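Long-range contact in probable cobalt-precorrin-6B C(15)-methyltransferase (decarboxylating) (PDB 1L3I), which probably methylates C-15 of cobalt-precorrin-6B with S-adenosyl-L-methionine and then decarboxylates C-12, giving cobalt-precorrin-7 in the anaerobic route to adenosylcobalamin: residues A[22-26]-A[46-51]. Numbering follows the deposited sequence.
Sequences RCLIM and GVTLEL. With SAH (S-adenosyl-L-homocysteine), chain G.
Arg22 and Glu50 meet in a buried salt bridge, NH1 lying 2.7 Å from OE2, with the carboxylate oxygen at the edge of the guanidinium and close to its plane. The hydrogen bond is weak, its N-H...O angle only 123°, so the attraction is probably mainly electrostatic. Arg22 CD rests 3.3 Å from Gly46 O, and beyond it the chain bends (chi3 -70°), carrying the guanidinium toward Glu50. One turn on, the selenomethionine Met26 folds twice, bringing SE to 3.9 Å from Leu51 CD2 and CE against the Glu50 backbone; Ile25 CD1 touches Val47 CG2 at 4.0 Å. In the second shell, Thr17 O and Asp4 hold Arg22 NE and NH2, and Ile2 N shares Glu50 OE2. An alanine in place of Arg22 would probably leave the buried Glu50 carboxylate, and Asp4, without the cation they share. The axes of segments 22-26 and 46-51 approach to 10.4 Å, 46° between their directions. Gly46 N donates to SAH OXT (3.0 Å). This glycine-rich turn leading into a helix after strand 36-40 is the cofactor-binding hallmark of Rossmann-fold methyltransferases, here with helix 19-29 packed against helix 46-52.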
# COMPACT_ATOMS: atom_id res chain seq x y z
N ARG A 22 -14.59 2.14 7.65
CA ARG A 22 -15.69 2.36 8.60
C ARG A 22 -15.47 1.50 9.86
O ARG A 22 -15.76 1.92 10.98
CB ARG A 22 -17.03 2.03 7.96
CG ARG A 22 -17.42 2.99 6.86
CD ARG A 22 -18.83 2.76 6.36
NE ARG A 22 -18.95 1.51 5.61
CZ ARG A 22 -19.72 0.49 5.98
NH1 ARG A 22 -20.45 0.53 7.09
NH2 ARG A 22 -19.75 -0.62 5.25
N CYS A 23 -14.89 0.32 9.66
CA CYS A 23 -14.59 -0.59 10.76
C CYS A 23 -13.60 0.08 11.70
O CYS A 23 -13.83 0.14 12.91
CB CYS A 23 -14.00 -1.87 10.18
SG CYS A 23 -13.54 -3.15 11.37
N LEU A 24 -12.53 0.64 11.14
CA LEU A 24 -11.50 1.31 11.93
C LEU A 24 -12.04 2.57 12.58
O LEU A 24 -11.70 2.87 13.72
CB LEU A 24 -10.25 1.60 11.08
CG LEU A 24 -9.03 2.18 11.78
CD1 LEU A 24 -8.64 1.37 13.00
CD2 LEU A 24 -7.89 2.24 10.81
N ILE A 25 -12.90 3.31 11.87
CA ILE A 25 -13.49 4.52 12.44
C ILE A 25 -14.23 4.14 13.73
O ILE A 25 -14.13 4.84 14.74
CB ILE A 25 -14.48 5.21 11.47
CG1 ILE A 25 -13.74 5.73 10.23
CG2 ILE A 25 -15.23 6.33 12.19
CD1 ILE A 25 -14.63 6.39 9.21
N MSE A 26 -14.94 3.01 13.70
CA MSE A 26 -15.68 2.54 14.87
C MSE A 26 -14.73 2.11 16.00
O MSE A 26 -15.02 2.36 17.17
CB MSE A 26 -16.63 1.40 14.50
CG MSE A 26 -17.76 1.81 13.55
SE MSE A 26 -18.82 3.39 14.13
CE MSE A 26 -20.07 2.49 15.23
N GLY A 46 -22.81 5.68 5.30
CA GLY A 46 -21.92 4.63 5.80
C GLY A 46 -21.53 4.75 7.27
O GLY A 46 -21.54 3.77 8.01
N VAL A 47 -21.16 5.94 7.71
CA VAL A 47 -20.75 6.14 9.10
C VAL A 47 -21.97 6.31 10.01
O VAL A 47 -22.01 5.77 11.11
CB VAL A 47 -19.78 7.34 9.22
CG1 VAL A 47 -19.43 7.62 10.65
CG2 VAL A 47 -18.52 7.06 8.40
N THR A 48 -22.97 7.03 9.51
CA THR A 48 -24.21 7.27 10.25
C THR A 48 -24.94 5.98 10.67
O THR A 48 -25.38 5.84 11.83
CB THR A 48 -25.16 8.19 9.47
OG1 THR A 48 -24.59 9.51 9.42
CG2 THR A 48 -26.53 8.25 10.13
N LEU A 49 -25.06 5.02 9.75
CA LEU A 49 -25.73 3.76 10.04
C LEU A 49 -25.03 2.98 11.15
O LEU A 49 -25.69 2.46 12.05
CB LEU A 49 -25.86 2.91 8.78
CG LEU A 49 -27.21 3.06 8.08
CD1 LEU A 49 -27.29 4.36 7.30
CD2 LEU A 49 -27.42 1.90 7.17
N GLU A 50 -23.70 2.92 11.10
CA GLU A 50 -22.92 2.21 12.11
C GLU A 50 -23.05 2.86 13.48
O GLU A 50 -23.18 2.16 14.49
CB GLU A 50 -21.44 2.14 11.70
CG GLU A 50 -21.20 1.49 10.34
CD GLU A 50 -21.74 0.07 10.24
OE1 GLU A 50 -21.94 -0.60 11.27
OE2 GLU A 50 -21.95 -0.40 9.11
N LEU A 51 -22.99 4.19 13.51
CA LEU A 51 -23.14 4.93 14.77
C LEU A 51 -24.56 4.79 15.30
O LEU A 51 -24.76 4.65 16.51
CB LEU A 51 -22.83 6.41 14.56
CG LEU A 51 -21.37 6.80 14.38
CD1 LEU A 51 -21.31 8.27 14.02
CD2 LEU A 51 -20.60 6.50 15.67
N SAH G . -18.83 8.91 5.00
CA SAH G . -20.00 8.89 4.12
CB SAH G . -19.73 9.63 2.78
CG SAH G . -19.38 11.13 2.99
SD SAH G . -19.08 12.10 1.50
C SAH G . -20.38 7.43 3.85
O SAH G . -19.69 6.56 4.40
OXT SAH G . -21.36 7.19 3.12
C5' SAH G . -18.77 13.71 2.16
C4' SAH G . -20.02 14.49 2.41
O4' SAH G . -19.55 15.76 2.91
C3' SAH G . -20.93 14.81 1.13
O3' SAH G . -22.28 14.25 1.07
C2' SAH G . -20.87 16.36 1.15
O2' SAH G . -21.97 17.08 0.57
C1' SAH G . -20.61 16.63 2.61
N9 SAH G . -20.07 17.91 3.03
C8 SAH G . -18.85 18.51 2.62
N7 SAH G . -18.67 19.65 3.20
C5 SAH G . -19.81 19.85 4.02
C6 SAH G . -20.21 20.88 4.89
N6 SAH G . -19.46 21.97 5.09
N1 SAH G . -21.39 20.77 5.56
C2 SAH G . -22.12 19.68 5.36
N3 SAH G . -21.85 18.65 4.57
C4 SAH G . -20.68 18.79 3.92